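Local coordinates for lasso peptide isopeptidase AtxE2 (Asticcacaulis excentricus, PDB 5TXE), which hydrolyses the isopeptide bond of the lasso peptides astexin-2 and astexin-3, recognising their knotted shape and turning them into linear peptides, at residues V42-A47 with A644-V649; G349-C354 with R373-N378; L369-L374 with P392-Y397; S417-P422 with D511-I516. The protein carries 1 engineered substitution. All coordinates share one frame; numbering follows the deposited sequence.

Contact 1 pairs the N-terminal end of the modelled chain with helix 643-662 and encloses the other three along the sequence. Contacts 2 and 3 follow on from one another, sharing R373 and L374 of strand 373-378 in one four-stranded sheet, with centres about 14 Å apart. Contact 3 also reaches the loop leading from that sheet to strand 401-408 of the mixed hydrolase sheet, and it touches contact 1, where V42 meets Y397 and L46 meets L394. Contact 4 comes later, joining strand 414-421 to the end of helix 494-512, its centre about 23 to 30 Å from the others. Together they sample the propeller, the hydrolase domain and the chain connection between them.

Contact 1: residues V42-A47 with A644-V649; sequences VLVRLA and AHRLAV
V44 of the short helix 40-44 packs against R646 and L647 of helix 643-662, a long helix of the C-terminal hydrolase domain, so the contact joins the start of the modelled chain to its C-terminal domain. The backbones approach most closely at V44 and L647, whose CA atoms lie 6.3 Å apart. V44 is the larger contributor, burying 69 of the 142 Å² in the interface, and it divides its two methyls between two neighbours. Its CG2 lies anti to the backbone N and meets CG of R646 at 4.1 Å. Its CG1, turned between the backbone N and the carbonyl carbon (chi1 72°), meets CD1 of L647 at 4.2 Å, the two side chains crossing at about a right angle. Both separations are those of ordinary van der Waals packing. In the alpha/beta hydrolase fold of the prolyl oligopeptidase family the catalytic domain is built from the C-terminal region together with N-terminal residues, and this pairing is consistent with that scheme. Y650, one turn beyond R646, also touches V44 and L43, while L647 reaches back to P40 and E41. R646 offers only its aliphatic part to V44. Its chain bends at chi3 (-78°), and the guanidinium is spent elsewhere: NE bonds to the carbonyl O of D450, and NH2 to those of K640 and G449. The R646 side chain lies about 10 Å from that of H638 and about 11 Å from that of E610, the inferred charge-relay residues.

Contact 2: residues G349-C354 with R373-N378; sequences GLLQGC and RLVTLN
The two strands run side by side without being neighbours, the CA atoms of L351 and V375, the nearest pair, being 8.9 Å apart, because strand 360-367 lies between them. That middle strand provides the pairing: L350 and Q352 bond through their backbones to E366 and A364, and R373 bonds to Q365. Contact between the first and third strands is therefore left to side chains on one face of the sheet. L351 does the reaching. With CG anti to the carbonyl carbon (chi1 -64°), its forked end swings nearer to the other strand than its CB does, and CD1 touches CD2 of L377 at 3.6 Å. The two leucines are set nearly perpendicular and meet through this one pair of methyls. The other branch, CD2 of L351, comes within 4.5 Å of CG1 of V375, a looser approach at the margin of van der Waals contact. V375 and L377 are two positions apart on their strand, and both point toward segment 349-354, so L351 has one partner near each of its methyls. All three residues are buried. W345 of strand 342-347 touches both L351 and L377, bringing the preceding sheet up to the pair. Just beyond the turn at G353, C354 is linked by a disulfide to C363, tying the first strand of the sheet to the second. Four consecutive antiparallel strands in sequence order, with apolar side chains packed against a neighbouring sheet of the same kind, are typical of a beta-propeller blade, as in the prolyl oligopeptidase family.

Contact 3: residues L369-L374 with P392-Y397; sequences LQPRRL and PDLSRY
One methyl, CD1 of L394, makes every direct touch within 4.5 Å between these segments. It meets the CD-CG side of the P371 ring, 3.6 Å from CD and 3.9 Å from CG, and it also lies 3.8 Å from the carbonyl O of L369. L394 points toward the other segment and its chain is extended at chi2 (-179°), which carries CD1 outward to the proline. N391 and F443 also touch P371. L394 opens a 3-10 turn, residues 394-396. D393 holds the start of this turn as an Asx turn: its OD1 accepts from the backbone N of S395 at 3.1 Å, with an angle of 165° at the hydrogen. The polar link across the contact is indirect. A water donates to O of P392 at 3.0 Å and receives a weak bond from NE2 of Q370. That same NE2 gives a straight bond (170°) to O of P371 at 2.9 Å, meeting a lone pair in the carbonyl plane, and it also bonds OD2 of D389. The bonds to P371 and D389 fix the rotation of the amide, and the weak water bond must share a hydrogen with one of them. Q370 OE1 then lies over the centre of the R373 guanidinium, 3.4 Å above its plane, where it probably stabilises the arginine's charge. The contact joins strand 370-371, just ahead of strand 373-378 in the propeller, to the loop that leads on toward the hydrolase sheet. The chemistry implies a join held across its middle by dispersion, supplemented by a water bridge that is weak on the Q370 side.

Contact 4: residues S417-P422 with D511-I516; sequences SDLVLP and DRRGVI
Strand 414-421 passes the end of helix 494-512 at a distance that side chains must span, the nearest CA atoms, those of L421 and V515, being 9.2 Å apart. Beyond the helix, G514 takes a positive phi (72°) in a Schellman motif, and its N bonds to the carbonyl O of D511 at 2.9 Å. This reversal brings V515 round to face the strand. CG1 of V515, extended anti to the backbone N (chi1 176°), meets CD2 of L421 at 3.9 Å, and the valine lies squarely across the leucine side chain. L419 and L421, two residues apart, both point toward this helix end. Their strand is second in the eight-stranded mixed sheet of the alpha/beta hydrolase domain, and the helix covers that face, L419 also touching L510 and S417 touching L506. CD2 of L419 lies obliquely to the guanidinium of R513, 4.4 Å from NH2, a distant approach at the edge of the contact. The charge itself is engaged by a salt bridge from R513 NH2 to E403 on the neighbouring strand 401-408. R430 NH1 forms a salt bridge with D511 OD1 and a hydrogen bond with the carbonyl O of I516, spanning the turn.

Contact 1: residues V42-A47 with A644-V649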
loop_
_atom_site.group_PDB
_atom_site.type_symbol
_atom_site.label_atom_id
_atom_site.label_comp_id
_atom_site.label_asym_id
_atom_site.label_seq_id
_atom_site.Cartn_x
_atom_site.Cartn_y
_atom_site.Cartn_z
ATOM N N VAL A 42 5.077 19.926 -5.826
ATOM C CA VAL A 42 3.944 20.052 -4.926
ATOM C C VAL A 42 3.526 18.669 -4.423
ATOM O O VAL A 42 3.340 18.472 -3.235
ATOM C CB VAL A 42 2.751 20.783 -5.617
ATOM C CG1 VAL A 42 1.536 20.874 -4.691
ATOM C CG2 VAL A 42 3.175 22.191 -6.032
ATOM N N LEU A 43 3.412 17.706 -5.339
ATOM C CA LEU A 43 2.910 16.379 -4.990
ATOM C C LEU A 43 3.804 15.666 -3.980
ATOM O O LEU A 43 3.337 15.086 -3.003
ATOM C CB LEU A 43 2.791 15.534 -6.248
ATOM C CG LEU A 43 2.294 14.113 -6.070
ATOM C CD1 LEU A 43 0.879 14.148 -5.490
ATOM C CD2 LEU A 43 2.313 13.343 -7.390
ATOM N N VAL A 44 5.109 15.700 -4.203
ATOM C CA VAL A 44 5.984 14.967 -3.319
ATOM C C VAL A 44 5.950 15.550 -1.903
ATOM O O VAL A 44 6.183 14.827 -0.933
ATOM C CB VAL A 44 7.429 14.885 -3.864
ATOM C CG1 VAL A 44 8.139 16.224 -3.770
ATOM C CG2 VAL A 44 8.261 13.899 -3.045
ATOM N N ARG A 45 5.615 16.832 -1.765
ATOM C CA ARG A 45 5.544 17.436 -0.441
ATOM C C ARG A 45 4.180 17.327 0.257
ATOM O O ARG A 45 4.036 17.832 1.359
ATOM C CB ARG A 45 5.908 18.908 -0.556
ATOM C CG ARG A 45 7.363 19.181 -0.913
ATOM C CD ARG A 45 7.575 20.678 -1.096
ATOM N NE ARG A 45 8.978 21.041 -1.140
ATOM C CZ ARG A 45 9.724 20.986 -2.217
ATOM N NH1 ARG A 45 9.224 20.551 -3.366
ATOM N NH2 ARG A 45 10.983 21.372 -2.153
ATOM N N LEU A 46 3.170 16.748 -0.381
ATOM C CA LEU A 46 1.836 16.582 0.315
ATOM C C LEU A 46 1.974 15.598 1.442
ATOM O O LEU A 46 2.394 14.446 1.230
ATOM C CB LEU A 46 0.754 16.140 -0.656
ATOM C CG LEU A 46 0.382 17.168 -1.740
ATOM C CD1 LEU A 46 -0.595 16.614 -2.767
ATOM C CD2 LEU A 46 -0.210 18.419 -1.120
ATOM N N ALA A 47 1.680 16.056 2.658
ATOM C CA ALA A 47 1.854 15.266 3.848
ATOM C C ALA A 47 0.886 14.105 3.882
ATOM O O ALA A 47 -0.067 14.080 3.090
ATOM C CB ALA A 47 1.633 16.135 5.057
ATOM N N ALA A 644 13.995 12.590 -2.310
ATOM C CA ALA A 644 14.692 13.077 -3.506
ATOM C C ALA A 644 14.552 12.070 -4.623
ATOM O O ALA A 644 14.390 12.415 -5.790
ATOM C CB ALA A 644 16.159 13.339 -3.215
ATOM N N HIS A 645 14.593 10.808 -4.243
ATOM C CA HIS A 645 14.447 9.773 -5.250
ATOM C C HIS A 645 13.070 9.807 -5.888
ATOM O O HIS A 645 12.935 9.634 -7.114
ATOM C CB HIS A 645 14.661 8.408 -4.658
ATOM C CG HIS A 645 16.056 8.134 -4.259
ATOM N ND1 HIS A 645 16.403 7.038 -3.501
ATOM C CD2 HIS A 645 17.204 8.783 -4.540
ATOM C CE1 HIS A 645 17.709 7.039 -3.319
ATOM N NE2 HIS A 645 18.209 8.122 -3.889
ATOM N N ARG A 646 12.047 9.918 -5.055
ATOM C CA ARG A 646 10.670 9.927 -5.569
ATOM C C ARG A 646 10.479 11.073 -6.503
ATOM O O ARG A 646 9.914 10.914 -7.575
ATOM C CB ARG A 646 9.680 10.001 -4.428
ATOM C CG ARG A 646 8.203 10.227 -4.840
ATOM C CD ARG A 646 7.217 9.802 -3.737
ATOM N NE ARG A 646 7.078 8.342 -3.730
ATOM C CZ ARG A 646 7.623 7.513 -2.848
ATOM N NH1 ARG A 646 8.294 7.949 -1.757
ATOM N NH2 ARG A 646 7.488 6.213 -3.054
ATOM N N LEU A 647 10.982 12.252 -6.139
ATOM C CA LEU A 647 10.834 13.391 -7.008
ATOM C C LEU A 647 11.512 13.189 -8.343
ATOM O O LEU A 647 11.009 13.588 -9.377
ATOM C CB LEU A 647 11.364 14.658 -6.309
ATOM C CG LEU A 647 11.306 15.929 -7.166
ATOM C CD1 LEU A 647 9.890 16.219 -7.583
ATOM C CD2 LEU A 647 11.854 17.153 -6.412
ATOM N N ALA A 648 12.691 12.562 -8.316
ATOM C CA ALA A 648 13.460 12.314 -9.516
ATOM C C ALA A 648 12.759 11.267 -10.380
ATOM O O ALA A 648 12.726 11.389 -11.563
ATOM C CB ALA A 648 14.825 11.833 -9.119
ATOM N N VAL A 649 12.140 10.283 -9.762
ATOM C CA VAL A 649 11.334 9.323 -10.480
ATOM C C VAL A 649 10.127 10.007 -11.189
ATOM O O VAL A 649 9.916 9.827 -12.383
ATOM C CB VAL A 649 10.828 8.249 -9.524
ATOM C CG1 VAL A 649 9.761 7.352 -10.191
ATOM C CG2 VAL A 649 11.990 7.367 -9.124
#

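Contact 2: residues G349-C354 with R373-N378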
loop_
_atom_site.group_PDB
_atom_site.type_symbol
_atom_site.label_atom_id
_atom_site.label_comp_id
_atom_site.label_asym_id
_atom_site.label_seq_id
_atom_site.Cartn_x
_atom_site.Cartn_y
_atom_site.Cartn_z
ATOM N N GLY A 349 -13.999 6.988 -2.171
ATOM C CA GLY A 349 -13.019 7.314 -1.161
ATOM C C GLY A 349 -12.871 6.198 -0.159
ATOM O O GLY A 349 -13.371 5.091 -0.354
ATOM N N LEU A 350 -12.170 6.515 0.905
ATOM C CA LEU A 350 -11.857 5.583 1.936
ATOM C C LEU A 350 -12.024 6.251 3.278
ATOM O O LEU A 350 -11.758 7.442 3.417
ATOM C CB LEU A 350 -10.391 5.132 1.806
ATOM C CG LEU A 350 -9.978 4.453 0.511
ATOM C CD1 LEU A 350 -8.456 4.409 0.268
ATOM C CD2 LEU A 350 -10.552 3.053 0.548
ATOM N N LEU A 351 -12.436 5.459 4.258
ATOM C CA LEU A 351 -12.377 5.842 5.661
ATOM C C LEU A 351 -11.482 4.854 6.338
ATOM O O LEU A 351 -11.709 3.661 6.247
ATOM C CB LEU A 351 -13.734 5.764 6.328
ATOM C CG LEU A 351 -14.803 6.690 5.841
ATOM C CD1 LEU A 351 -16.079 6.347 6.606
ATOM C CD2 LEU A 351 -14.429 8.132 6.074
ATOM N N GLN A 352 -10.476 5.353 7.042
ATOM C CA GLN A 352 -9.419 4.523 7.549
ATOM C C GLN A 352 -9.232 4.752 9.038
ATOM O O GLN A 352 -9.250 5.893 9.509
ATOM C CB GLN A 352 -8.134 4.919 6.806
ATOM C CG GLN A 352 -8.215 4.691 5.307
ATOM C CD GLN A 352 -7.436 5.719 4.511
ATOM O OE1 GLN A 352 -7.363 6.891 4.874
ATOM N NE2 GLN A 352 -6.919 5.306 3.379
ATOM N N GLY A 353 -9.000 3.687 9.775
ATOM C CA GLY A 353 -8.606 3.811 11.177
ATOM C C GLY A 353 -9.656 4.340 12.142
ATOM O O GLY A 353 -9.329 4.741 13.280
ATOM N N CYS A 354 -10.899 4.358 11.688
ATOM C CA CYS A 354 -11.978 4.989 12.426
ATOM C C CYS A 354 -12.113 4.435 13.841
ATOM O O CYS A 354 -12.020 3.232 14.069
ATOM C CB CYS A 354 -13.299 4.761 11.730
ATOM S SG CYS A 354 -13.538 5.432 10.058
ATOM N N ARG A 373 -6.745 13.065 5.361
ATOM C CA ARG A 373 -7.005 13.980 6.432
ATOM C C ARG A 373 -7.883 13.303 7.460
ATOM O O ARG A 373 -8.381 12.180 7.238
ATOM C CB ARG A 373 -7.744 15.171 5.858
ATOM C CG ARG A 373 -9.061 14.780 5.281
ATOM C CD ARG A 373 -9.948 15.952 4.995
ATOM N NE ARG A 373 -11.138 15.470 4.337
ATOM C CZ ARG A 373 -12.167 16.224 3.903
ATOM N NH1 ARG A 373 -12.196 17.548 4.035
ATOM N NH2 ARG A 373 -13.179 15.625 3.304
ATOM N N LEU A 374 -8.054 13.971 8.583
ATOM C CA LEU A 374 -8.990 13.509 9.598
ATOM C C LEU A 374 -10.340 14.229 9.459
ATOM O O LEU A 374 -10.404 15.407 9.164
ATOM C CB LEU A 374 -8.450 13.738 10.985
ATOM C CG LEU A 374 -7.513 12.735 11.659
ATOM C CD1 LEU A 374 -6.897 11.741 10.719
ATOM C CD2 LEU A 374 -6.494 13.458 12.484
ATOM N N VAL A 375 -11.390 13.497 9.782
ATOM C CA VAL A 375 -12.756 13.838 9.509
ATOM C C VAL A 375 -13.570 13.275 10.657
ATOM O O VAL A 375 -13.128 12.309 11.315
ATOM C CB VAL A 375 -13.021 13.188 8.144
ATOM C CG1 VAL A 375 -14.036 12.080 8.120
ATOM C CG2 VAL A 375 -13.025 14.177 7.019
ATOM N N THR A 376 -14.708 13.915 10.975
ATOM C CA THR A 376 -15.702 13.308 11.903
ATOM C C THR A 376 -16.958 12.959 11.168
ATOM O O THR A 376 -17.404 13.669 10.301
ATOM C CB THR A 376 -16.092 14.195 13.125
ATOM O OG1 THR A 376 -16.624 15.425 12.659
ATOM C CG2 THR A 376 -14.923 14.523 13.958
ATOM N N LEU A 377 -17.499 11.813 11.472
ATOM C CA LEU A 377 -18.705 11.379 10.818
ATOM C C LEU A 377 -19.811 11.306 11.895
ATOM O O LEU A 377 -19.676 10.601 12.893
ATOM C CB LEU A 377 -18.435 10.033 10.190
ATOM C CG LEU A 377 -19.135 9.696 8.883
ATOM C CD1 LEU A 377 -19.356 10.880 7.976
ATOM C CD2 LEU A 377 -18.294 8.716 8.113
ATOM N N ASN A 378 -20.893 12.045 11.702
ATOM C CA ASN A 378 -22.034 11.999 12.619
ATOM C C ASN A 378 -22.823 10.686 12.463
ATOM O O ASN A 378 -23.350 10.380 11.401
ATOM C CB ASN A 378 -22.900 13.231 12.371
ATOM C CG ASN A 378 -24.086 13.342 13.325
ATOM O OD1 ASN A 378 -24.790 12.371 13.624
ATOM N ND2 ASN A 378 -24.341 14.552 13.756
#

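Contact 3: residues L369-L374 with P392-Y397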
loop_
_atom_site.group_PDB
_atom_site.type_symbol
_atom_site.label_atom_id
_atom_site.label_comp_id
_atom_site.label_asym_id
_atom_site.label_seq_id
_atom_site.Cartn_x
_atom_site.Cartn_y
_atom_site.Cartn_z
ATOM N N LEU A 369 -9.416 13.769 -5.099
ATOM C CA LEU A 369 -8.755 15.067 -5.023
ATOM C C LEU A 369 -8.585 15.544 -3.611
ATOM O O LEU A 369 -8.264 16.697 -3.400
ATOM C CB LEU A 369 -9.500 16.116 -5.833
ATOM C CG LEU A 369 -9.482 15.846 -7.334
ATOM C CD1 LEU A 369 -10.299 16.915 -8.073
ATOM C CD2 LEU A 369 -8.079 15.824 -7.906
ATOM N N GLN A 370 -8.661 14.631 -2.659
ATOM C CA GLN A 370 -8.475 14.950 -1.241
ATOM C C GLN A 370 -7.459 14.014 -0.636
ATOM O O GLN A 370 -7.739 12.857 -0.425
ATOM C CB GLN A 370 -9.816 14.737 -0.492
ATOM C CG GLN A 370 -9.746 14.839 1.022
ATOM C CD GLN A 370 -9.348 16.234 1.419
ATOM O OE1 GLN A 370 -10.112 17.140 1.195
ATOM N NE2 GLN A 370 -8.111 16.428 1.928
ATOM N N PRO A 371 -6.268 14.504 -0.333
ATOM C CA PRO A 371 -5.286 13.674 0.360
ATOM C C PRO A 371 -5.743 13.356 1.758
ATOM O O PRO A 371 -6.640 13.989 2.282
ATOM C CB PRO A 371 -4.007 14.520 0.431
ATOM C CG PRO A 371 -4.326 15.810 -0.219
ATOM C CD PRO A 371 -5.745 15.825 -0.717
ATOM N N ARG A 372 -5.083 12.406 2.368
ATOM C CA ARG A 372 -5.503 11.931 3.617
ATOM C C ARG A 372 -5.593 13.042 4.692
ATOM O O ARG A 372 -4.646 13.818 4.925
ATOM C CB ARG A 372 -4.589 10.799 4.079
ATOM C CG ARG A 372 -5.248 9.831 5.008
ATOM C CD ARG A 372 -4.359 8.622 5.281
ATOM N NE ARG A 372 -4.260 7.810 4.083
ATOM C CZ ARG A 372 -3.268 6.967 3.844
ATOM N NH1 ARG A 372 -2.284 6.800 4.724
ATOM N NH2 ARG A 372 -3.261 6.251 2.735
ATOM N N ARG A 373 -6.745 13.065 5.361
ATOM C CA ARG A 373 -7.005 13.980 6.432
ATOM C C ARG A 373 -7.883 13.303 7.460
ATOM O O ARG A 373 -8.381 12.180 7.238
ATOM C CB ARG A 373 -7.744 15.171 5.858
ATOM C CG ARG A 373 -9.061 14.780 5.281
ATOM C CD ARG A 373 -9.948 15.952 4.995
ATOM N NE ARG A 373 -11.138 15.470 4.337
ATOM C CZ ARG A 373 -12.167 16.224 3.903
ATOM N NH1 ARG A 373 -12.196 17.548 4.035
ATOM N NH2 ARG A 373 -13.179 15.625 3.304
ATOM N N LEU A 374 -8.054 13.971 8.583
ATOM C CA LEU A 374 -8.990 13.509 9.598
ATOM C C LEU A 374 -10.340 14.229 9.459
ATOM O O LEU A 374 -10.404 15.407 9.164
ATOM C CB LEU A 374 -8.450 13.738 10.985
ATOM C CG LEU A 374 -7.513 12.735 11.659
ATOM C CD1 LEU A 374 -6.897 11.741 10.719
ATOM C CD2 LEU A 374 -6.494 13.458 12.484
ATOM N N PRO A 392 -2.709 22.242 2.839
ATOM C CA PRO A 392 -3.715 23.290 2.566
ATOM C C PRO A 392 -4.746 22.672 1.692
ATOM O O PRO A 392 -4.543 21.542 1.193
ATOM C CB PRO A 392 -2.960 24.332 1.747
ATOM C CG PRO A 392 -1.766 23.629 1.177
ATOM C CD PRO A 392 -1.404 22.541 2.186
ATOM N N ASP A 393 -5.831 23.414 1.526
ATOM C CA ASP A 393 -6.890 23.103 0.562
ATOM C C ASP A 393 -6.345 23.106 -0.898
ATOM O O ASP A 393 -5.815 24.089 -1.412
ATOM C CB ASP A 393 -8.023 24.142 0.721
ATOM C CG ASP A 393 -9.370 23.664 0.184
ATOM O OD1 ASP A 393 -9.439 22.984 -0.861
ATOM O OD2 ASP A 393 -10.384 24.004 0.819
ATOM N N LEU A 394 -6.522 22.008 -1.592
ATOM C CA LEU A 394 -5.996 21.922 -2.933
ATOM C C LEU A 394 -6.803 22.685 -3.978
ATOM O O LEU A 394 -6.359 22.767 -5.135
ATOM C CB LEU A 394 -5.895 20.451 -3.352
ATOM C CG LEU A 394 -4.830 19.658 -2.628
ATOM C CD1 LEU A 394 -4.852 18.248 -3.166
ATOM C CD2 LEU A 394 -3.484 20.311 -2.856
ATOM N N SER A 395 -7.987 23.205 -3.635
ATOM C CA SER A 395 -8.667 24.150 -4.558
ATOM C C SER A 395 -7.861 25.473 -4.723
ATOM O O SER A 395 -8.108 26.198 -5.681
ATOM C CB SER A 395 -10.143 24.407 -4.192
ATOM O OG SER A 395 -10.268 24.930 -2.884
ATOM N N ARG A 396 -6.891 25.757 -3.832
ATOM C CA ARG A 396 -5.778 26.711 -4.161
ATOM C C ARG A 396 -5.006 26.442 -5.481
ATOM O O ARG A 396 -4.392 27.334 -6.029
ATOM C CB ARG A 396 -4.759 26.727 -3.038
ATOM C CG ARG A 396 -5.375 27.343 -1.808
ATOM C CD ARG A 396 -4.419 27.555 -0.648
ATOM N NE ARG A 396 -5.136 27.352 0.612
ATOM C CZ ARG A 396 -4.542 27.274 1.794
ATOM N NH1 ARG A 396 -3.216 27.385 1.871
ATOM N NH2 ARG A 396 -5.270 27.076 2.891
ATOM N N TYR A 397 -5.053 25.209 -5.984
ATOM C CA TYR A 397 -4.306 24.834 -7.149
ATOM C C TYR A 397 -5.316 24.648 -8.258
ATOM O O TYR A 397 -6.472 24.461 -7.982
ATOM C CB TYR A 397 -3.516 23.546 -6.861
ATOM C CG TYR A 397 -2.312 23.754 -5.966
ATOM C CD1 TYR A 397 -1.084 24.158 -6.485
ATOM C CD2 TYR A 397 -2.402 23.536 -4.626
ATOM C CE1 TYR A 397 0.010 24.371 -5.658
ATOM C CE2 TYR A 397 -1.316 23.728 -3.785
ATOM C CZ TYR A 397 -0.119 24.151 -4.297
ATOM O OH TYR A 397 0.937 24.336 -3.421
HETATM O O HOH W 1 -6.169 19.093 1.541
#

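Contact 4: residues S417-P422 with D511-I516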
loop_
_atom_site.group_PDB
_atom_site.type_symbol
_atom_site.label_atom_id
_atom_site.label_comp_id
_atom_site.label_asym_id
_atom_site.label_seq_id
_atom_site.Cartn_x
_atom_site.Cartn_y
_atom_site.Cartn_z
ATOM N N SER A 417 -12.531 2.622 -12.898
ATOM C CA SER A 417 -11.264 3.311 -12.925
ATOM C C SER A 417 -11.522 4.789 -12.978
ATOM O O SER A 417 -12.654 5.177 -13.168
ATOM C CB SER A 417 -10.473 2.879 -14.147
ATOM O OG SER A 417 -10.029 1.547 -13.983
ATOM N N ASP A 418 -10.498 5.621 -12.784
ATOM C CA ASP A 418 -10.653 7.069 -12.808
ATOM C C ASP A 418 -9.935 7.668 -13.996
ATOM O O ASP A 418 -8.828 7.285 -14.290
ATOM C CB ASP A 418 -10.188 7.688 -11.490
ATOM C CG ASP A 418 -11.169 7.386 -10.306
ATOM O OD1 ASP A 418 -12.399 7.689 -10.441
ATOM O OD2 ASP A 418 -10.737 6.825 -9.256
ATOM N N LEU A 419 -10.622 8.554 -14.724
ATOM C CA LEU A 419 -10.085 9.297 -15.806
ATOM C C LEU A 419 -9.735 10.671 -15.267
ATOM O O LEU A 419 -10.546 11.323 -14.628
ATOM C CB LEU A 419 -11.085 9.377 -16.929
ATOM C CG LEU A 419 -10.692 10.311 -18.064
ATOM C CD1 LEU A 419 -9.453 9.800 -18.772
ATOM C CD2 LEU A 419 -11.830 10.506 -19.080
ATOM N N VAL A 420 -8.512 11.118 -15.537
ATOM C CA VAL A 420 -8.079 12.428 -15.104
ATOM C C VAL A 420 -7.718 13.223 -16.310
ATOM O O VAL A 420 -6.975 12.733 -17.163
ATOM C CB VAL A 420 -6.860 12.298 -14.214
ATOM C CG1 VAL A 420 -6.486 13.626 -13.578
ATOM C CG2 VAL A 420 -7.101 11.225 -13.145
ATOM N N LEU A 421 -8.235 14.442 -16.442
ATOM C CA LEU A 421 -7.953 15.249 -17.640
ATOM C C LEU A 421 -7.243 16.516 -17.279
ATOM O O LEU A 421 -7.419 17.041 -16.199
ATOM C CB LEU A 421 -9.242 15.603 -18.365
ATOM C CG LEU A 421 -9.978 14.354 -18.875
ATOM C CD1 LEU A 421 -11.435 14.648 -19.288
ATOM C CD2 LEU A 421 -9.243 13.750 -20.039
ATOM N N PRO A 422 -6.467 17.056 -18.201
ATOM C CA PRO A 422 -5.787 18.299 -17.897
ATOM C C PRO A 422 -6.755 19.394 -17.529
ATOM O O PRO A 422 -7.852 19.411 -18.059
ATOM C CB PRO A 422 -5.118 18.668 -19.204
ATOM C CG PRO A 422 -5.072 17.412 -19.994
ATOM C CD PRO A 422 -6.233 16.584 -19.571
ATOM N N ASP A 511 -11.178 5.818 -26.497
ATOM C CA ASP A 511 -11.015 6.028 -27.943
ATOM C C ASP A 511 -12.355 6.382 -28.649
ATOM O O ASP A 511 -12.438 7.357 -29.345
ATOM C CB ASP A 511 -10.414 4.786 -28.579
ATOM C CG ASP A 511 -10.079 4.969 -30.064
ATOM O OD1 ASP A 511 -10.151 6.084 -30.602
ATOM O OD2 ASP A 511 -9.732 3.953 -30.708
ATOM N N ARG A 512 -13.399 5.618 -28.387
ATOM C CA ARG A 512 -14.736 5.902 -28.925
ATOM C C ARG A 512 -15.241 7.248 -28.465
ATOM O O ARG A 512 -15.868 7.935 -29.226
ATOM C CB ARG A 512 -15.737 4.812 -28.508
ATOM C CG ARG A 512 -15.491 3.518 -29.263
ATOM C CD ARG A 512 -16.486 2.394 -28.921
ATOM N NE ARG A 512 -15.811 1.091 -28.725
ATOM C CZ ARG A 512 -15.177 0.406 -29.697
ATOM N NH1 ARG A 512 -15.104 0.906 -30.936
ATOM N NH2 ARG A 512 -14.599 -0.776 -29.437
ATOM N N ARG A 513 -14.970 7.650 -27.227
ATOM C CA ARG A 513 -15.377 8.963 -26.776
ATOM C C ARG A 513 -14.557 10.098 -27.425
ATOM O O ARG A 513 -14.865 11.258 -27.215
ATOM C CB ARG A 513 -15.327 9.065 -25.246
ATOM C CG ARG A 513 -16.421 8.196 -24.612
ATOM C CD ARG A 513 -16.231 7.947 -23.132
ATOM N NE ARG A 513 -16.059 9.207 -22.425
ATOM C CZ ARG A 513 -16.172 9.359 -21.109
ATOM N NH1 ARG A 513 -16.499 8.334 -20.311
ATOM N NH2 ARG A 513 -15.948 10.557 -20.582
ATOM N N GLY A 514 -13.546 9.791 -28.225
ATOM C CA GLY A 514 -12.752 10.850 -28.811
ATOM C C GLY A 514 -11.858 11.547 -27.802
ATOM O O GLY A 514 -11.380 12.648 -28.051
ATOM N N VAL A 515 -11.608 10.923 -26.656
ATOM C CA VAL A 515 -10.753 11.541 -25.631
ATOM C C VAL A 515 -9.231 11.290 -25.853
ATOM O O VAL A 515 -8.385 12.121 -25.516
ATOM C CB VAL A 515 -11.163 11.045 -24.240
ATOM C CG1 VAL A 515 -10.230 11.580 -23.173
ATOM C CG2 VAL A 515 -12.591 11.442 -23.975
ATOM N N ILE A 516 -8.872 10.169 -26.444
ATOM C CA ILE A 516 -7.445 9.801 -26.547
ATOM C C ILE A 516 -7.069 9.346 -27.923
ATOM O O ILE A 516 -7.913 8.910 -28.708
ATOM C CB ILE A 516 -7.092 8.640 -25.615
ATOM C CG1 ILE A 516 -7.965 7.425 -25.910
ATOM C CG2 ILE A 516 -7.328 9.011 -24.170
ATOM C CD1 ILE A 516 -7.220 6.135 -26.072
#